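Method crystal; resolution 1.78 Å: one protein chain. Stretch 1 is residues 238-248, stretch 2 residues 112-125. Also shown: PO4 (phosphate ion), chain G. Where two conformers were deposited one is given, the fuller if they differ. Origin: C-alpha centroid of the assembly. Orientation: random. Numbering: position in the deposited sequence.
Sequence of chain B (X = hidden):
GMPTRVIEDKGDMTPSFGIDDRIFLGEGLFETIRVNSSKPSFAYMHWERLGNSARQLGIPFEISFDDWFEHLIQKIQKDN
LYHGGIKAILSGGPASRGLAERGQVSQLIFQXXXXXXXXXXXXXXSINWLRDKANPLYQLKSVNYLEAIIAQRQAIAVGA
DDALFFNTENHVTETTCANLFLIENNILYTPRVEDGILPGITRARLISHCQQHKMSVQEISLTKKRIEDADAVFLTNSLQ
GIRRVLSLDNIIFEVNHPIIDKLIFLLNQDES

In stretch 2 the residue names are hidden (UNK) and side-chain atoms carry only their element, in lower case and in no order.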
# COMPACT_ATOMS: atom_id res chain seq x y z
N SER B 238 9.28 11.79 14.17
CA SER B 238 9.15 11.69 15.63
C SER B 238 10.30 10.93 16.22
O SER B 238 10.76 11.27 17.28
CB SER B 238 7.86 10.95 16.03
OG SER B 238 6.74 11.74 15.82
N LEU B 239 10.78 9.90 15.52
CA LEU B 239 11.86 9.08 16.08
C LEU B 239 13.23 9.72 15.99
O LEU B 239 14.03 9.59 16.92
CB LEU B 239 11.93 7.68 15.47
CG LEU B 239 10.72 6.80 15.70
CD1 LEU B 239 10.91 5.46 14.94
CD2 LEU B 239 10.48 6.58 17.17
N GLN B 240 13.51 10.40 14.89
CA GLN B 240 14.84 10.95 14.68
C GLN B 240 14.94 12.45 14.95
O GLN B 240 16.03 12.95 15.09
CB GLN B 240 15.34 10.61 13.25
CG GLN B 240 15.67 9.10 13.04
CD GLN B 240 16.93 8.61 13.78
OE1 GLN B 240 17.90 9.39 13.99
NE2 GLN B 240 16.93 7.32 14.17
N GLY B 241 13.81 13.15 15.08
CA GLY B 241 13.79 14.59 15.19
C GLY B 241 14.29 15.17 13.88
O GLY B 241 13.86 14.74 12.80
N ILE B 242 15.20 16.11 13.97
CA ILE B 242 15.74 16.76 12.80
C ILE B 242 16.97 15.97 12.34
O ILE B 242 17.88 15.67 13.16
CB ILE B 242 16.11 18.24 13.10
CG1 ILE B 242 14.84 19.07 13.23
CG2 ILE B 242 17.04 18.80 12.02
CD1 ILE B 242 15.05 20.51 13.66
N ARG B 243 17.01 15.68 11.05
CA ARG B 243 18.13 14.97 10.41
C ARG B 243 18.64 15.88 9.30
O ARG B 243 17.88 16.35 8.44
CB ARG B 243 17.66 13.64 9.86
CG ARG B 243 18.75 12.73 9.26
CD ARG B 243 19.37 11.76 10.29
NE ARG B 243 20.56 11.05 9.74
CZ ARG B 243 20.57 9.81 9.24
NH1 ARG B 243 19.46 9.08 9.16
NH2 ARG B 243 21.70 9.30 8.76
N ARG B 244 19.95 16.15 9.33
CA ARG B 244 20.55 17.04 8.36
C ARG B 244 20.73 16.30 7.06
O ARG B 244 20.98 15.09 7.06
CB ARG B 244 21.91 17.54 8.88
CG ARG B 244 21.82 18.37 10.15
CD ARG B 244 23.19 18.55 10.78
NE ARG B 244 23.09 19.07 12.15
CZ ARG B 244 23.10 20.36 12.52
NH1 ARG B 244 23.23 21.34 11.64
NH2 ARG B 244 22.99 20.68 13.81
N VAL B 245 20.60 17.03 5.95
CA VAL B 245 20.75 16.47 4.60
C VAL B 245 22.06 16.95 3.97
O VAL B 245 22.31 18.15 3.86
CB VAL B 245 19.54 16.82 3.71
CG1 VAL B 245 19.77 16.37 2.23
CG2 VAL B 245 18.26 16.20 4.27
N LEU B 246 22.90 16.00 3.59
CA LEU B 246 24.18 16.26 2.95
C LEU B 246 24.03 16.49 1.46
O LEU B 246 24.73 17.32 0.89
CB LEU B 246 25.17 15.11 3.21
CG LEU B 246 26.57 15.20 2.54
CD1 LEU B 246 27.31 16.48 2.91
CD2 LEU B 246 27.40 13.98 2.90
N SER B 247 23.12 15.77 0.83
CA SER B 247 23.00 15.84 -0.62
C SER B 247 21.67 15.35 -1.15
O SER B 247 21.04 14.50 -0.54
CB SER B 247 24.12 15.04 -1.29
OG SER B 247 24.09 13.65 -0.96
N LEU B 248 21.30 15.87 -2.33
CA LEU B 248 20.20 15.35 -3.14
C LEU B 248 20.76 15.08 -4.54
O LEU B 248 21.23 16.01 -5.19
CB LEU B 248 19.05 16.35 -3.24
CG LEU B 248 17.90 15.97 -4.19
CD1 LEU B 248 17.20 14.61 -3.81
CD2 LEU B 248 16.92 17.11 -4.33
N UNK B 112 7.17 -2.09 21.70
CA UNK B 112 8.28 -1.21 22.02
C UNK B 112 9.51 -1.66 21.25
O UNK B 112 9.62 -2.82 20.78
c UNK B 112 7.47 -0.81 24.36
c UNK B 112 8.64 -1.19 23.53
o UNK B 112 9.12 -2.48 23.95
N UNK B 113 10.45 -0.75 21.13
CA UNK B 113 11.74 -1.05 20.54
C UNK B 113 12.77 -0.04 21.00
O UNK B 113 12.45 1.07 21.44
c UNK B 113 10.02 2.52 17.26
c UNK B 113 11.39 2.36 17.39
c UNK B 113 11.66 -1.08 19.01
c UNK B 113 9.16 1.49 17.70
c UNK B 113 11.92 1.20 17.98
c UNK B 113 9.71 0.32 18.27
c UNK B 113 11.09 0.17 18.41
N UNK B 114 14.01 -0.46 20.91
CA UNK B 114 15.15 0.39 21.20
C UNK B 114 15.84 0.71 19.88
O UNK B 114 15.92 -0.15 19.00
c UNK B 114 15.60 -0.33 23.55
o UNK B 114 14.83 -1.22 23.94
c UNK B 114 16.10 -0.32 22.14
n UNK B 114 16.01 0.66 24.32
N UNK B 115 16.35 1.93 19.75
CA UNK B 115 17.03 2.34 18.51
C UNK B 115 18.00 3.48 18.79
O UNK B 115 17.84 4.18 19.79
c UNK B 115 15.76 5.27 17.25
c UNK B 115 15.16 6.47 17.55
o UNK B 115 13.52 7.70 18.73
c UNK B 115 16.00 2.77 17.47
c UNK B 115 13.65 5.34 19.01
c UNK B 115 14.10 6.51 18.42
c UNK B 115 14.26 4.13 18.69
c UNK B 115 15.32 4.08 17.81
N UNK B 116 18.99 3.65 17.92
CA UNK B 116 19.98 4.73 17.99
C UNK B 116 19.58 5.90 17.10
O UNK B 116 19.20 5.70 15.95
c UNK B 116 21.38 4.24 17.55
o UNK B 116 21.96 3.31 18.47
N UNK B 117 19.68 7.12 17.62
CA UNK B 117 19.52 8.31 16.81
C UNK B 117 20.75 8.44 15.90
O UNK B 117 21.86 8.44 16.36
c UNK B 117 19.34 10.85 16.81
c UNK B 117 19.25 9.58 17.66
c UNK B 117 17.83 9.49 18.25
c UNK B 117 17.53 10.48 19.37
N UNK B 118 20.50 8.48 14.59
CA UNK B 118 21.54 8.60 13.58
C UNK B 118 21.94 10.07 13.41
O UNK B 118 21.08 10.91 13.13
c UNK B 118 21.03 8.05 12.26
n UNK B 118 18.75 5.17 12.49
c UNK B 118 19.35 6.16 11.82
o UNK B 118 18.81 6.74 10.87
c UNK B 118 20.76 6.53 12.30
N UNK B 119 23.21 10.41 13.60
CA UNK B 119 23.64 11.83 13.54
C UNK B 119 24.48 12.23 12.29
O UNK B 119 24.64 13.43 12.02
c UNK B 119 24.26 12.33 14.86
n UNK B 119 26.81 9.79 17.54
c UNK B 119 26.52 11.24 17.77
c UNK B 119 25.19 11.35 15.61
c UNK B 119 25.23 11.70 17.10
N UNK B 120 24.96 11.23 11.55
CA UNK B 120 25.55 11.47 10.22
C UNK B 120 24.50 12.09 9.25
O UNK B 120 23.34 11.67 9.24
c UNK B 120 24.56 8.27 10.30
n UNK B 120 25.07 8.48 8.19
c UNK B 120 24.24 7.46 8.29
c UNK B 120 25.29 9.03 9.44
c UNK B 120 26.22 10.19 9.66
n UNK B 120 23.91 7.32 9.56
N UNK B 121 24.90 13.10 8.45
CA UNK B 121 23.90 13.67 7.53
C UNK B 121 23.50 12.70 6.43
O UNK B 121 24.29 11.85 6.04
c UNK B 121 25.64 15.22 7.93
c UNK B 121 26.12 13.91 8.43
c UNK B 121 24.60 14.87 6.93
N UNK B 122 22.25 12.84 5.97
CA UNK B 122 21.67 11.87 5.04
C UNK B 122 21.89 12.25 3.58
O UNK B 122 21.89 13.41 3.24
c UNK B 122 20.15 11.67 5.28
c UNK B 122 19.94 11.05 6.63
c UNK B 122 19.41 12.96 5.19
N UNK B 123 22.06 11.22 2.75
CA UNK B 123 22.14 11.37 1.30
C UNK B 123 20.81 10.92 0.67
O UNK B 123 20.33 9.81 0.93
n UNK B 123 27.11 10.95 0.44
c UNK B 123 23.31 10.56 0.74
c UNK B 123 24.70 11.07 1.12
n UNK B 123 26.89 12.79 -0.93
n UNK B 123 28.88 12.39 0.14
c UNK B 123 27.63 12.04 -0.12
c UNK B 123 25.75 10.47 0.20
N UNK B 124 20.23 11.79 -0.16
CA UNK B 124 18.94 11.56 -0.82
C UNK B 124 19.09 11.40 -2.33
O UNK B 124 20.00 11.99 -2.92
c UNK B 124 17.05 11.81 1.56
c UNK B 124 18.00 12.72 -0.58
c UNK B 124 17.67 13.04 0.87
c UNK B 124 16.71 14.23 0.98
N UNK B 125 18.19 10.61 -2.92
CA UNK B 125 18.00 10.57 -4.36
C UNK B 125 16.55 10.86 -4.67
O UNK B 125 15.66 10.56 -3.86
c UNK B 125 17.08 7.08 -5.30
c UNK B 125 18.46 9.23 -5.04
c UNK B 125 17.86 7.99 -4.38
c UNK B 125 20.03 9.14 -5.11
P PO4 G . 20.74 0.35 17.00
O1 PO4 G . 19.60 -0.15 17.86
O2 PO4 G . 21.88 0.82 17.87
O3 PO4 G . 21.25 -0.73 16.10
O4 PO4 G . 20.16 1.49 16.18
O HOH W 1 18.44 12.13 13.52
O HOH W 2 22.80 12.29 -2.82

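Position 112 carries a first carbon bearing one oxygen and one carbon, the beta-branched hydroxyl pattern of Thr112; it lies out of reach of stretch 1. Position 113 has one carbon followed by a ring of six carbons without a heteroatom. The ring meets Leu239 at its edge, one ring carbon of 113 lying 3.8 Å from Leu239 CD1, and the residue is Phe113.

At 114 two carbons end in one oxygen and one nitrogen, a short amide: Asn114, without a partner here. Position 115 repeats the six-membered ring but adds an oxygen, and that oxygen sits 2.7 Å from Leu239 O; this is Tyr115, whose OH donates a hydrogen bond to that carbonyl near the plane of the ring. Position 116 has one carbon and one oxygen, hence Ser116. Its CA-to-CB bond points away from stretch 1, and OG donates to PO4 O2 at 2.6 Å. Its backbone O accepts a weak bond from Gln240 NE2 (3.3 Å).

At 117 there are four carbons, forked at the first with one arm two carbons long; the one-carbon arm is 3.5 Å from Gln240 OE1, and this is Ile117. Position 118 has three carbons, the third bearing oxygen and nitrogen. Its backbone N donates to Gln240 OE1 at 2.8 Å, whereas its side-chain oxygen, 3.0 Å from Arg243 NH1, has too poor an angle for a hydrogen bond; it is Gln118. At 119, four carbons in a row end in nitrogen, and the CA-to-CB bond points away from stretch 1: Lys119.

At 120 one carbon leads to a five-membered ring of three carbons and two nitrogens. One ring face is covered by Arg243 NH2, 3.1 Å from a ring nitrogen of 120 but poorly angled; the actual bonds run from Arg243 NE and NH2 to the backbone O of 120, both 2.9 Å. This is His120. The three carbons at 121 close onto the backbone N, and CB packs 3.8 Å from Leu246 CB, giving Pro121.

Position 122 has three carbons forked at the first. One branch carbon lies 3.0 Å from Arg243 CZ, over one guanidinium face, with Gln118 CB over the opposite one: Val122. At 123 there are three carbons, a nitrogen and a carbon with two more nitrogens; one terminal nitrogen donates to Ser247 OG (2.9 Å), while Leu246 CD2 lies over a face of the group, 3.5 Å from the other. This is Arg123. Position 124 has four carbons forked at the second, one terminal carbon 3.9 Å from Val245 CG1: Leu124. At 125, four carbons fork at the first, one arm longer, and the CA-to-CB bond points away from stretch 1: Ile125.

The contact works as a parallel strand pairing extended by a loop. Val122 N donates to Arg244 O (2.8 Å), Leu246 N to Val122 O (2.8 Å) and Leu124 N to Ser247 O (2.9 Å); a one-residue register shift between Val245 and Ser247 marks a beta bulge. Val245, Leu248, Val122 and Leu124 share one face, Ser247 and Arg123 the other. Water 2 joins Ser247 OG (2.6 Å) to Leu124 O (2.8 Å). Gln240, just before the strand, and Arg243, within it, reach backbone groups of the loop, and 1040 Å² is buried in all.

Stretch 2, residues 112-125: TFNYSIQKHPVRLI
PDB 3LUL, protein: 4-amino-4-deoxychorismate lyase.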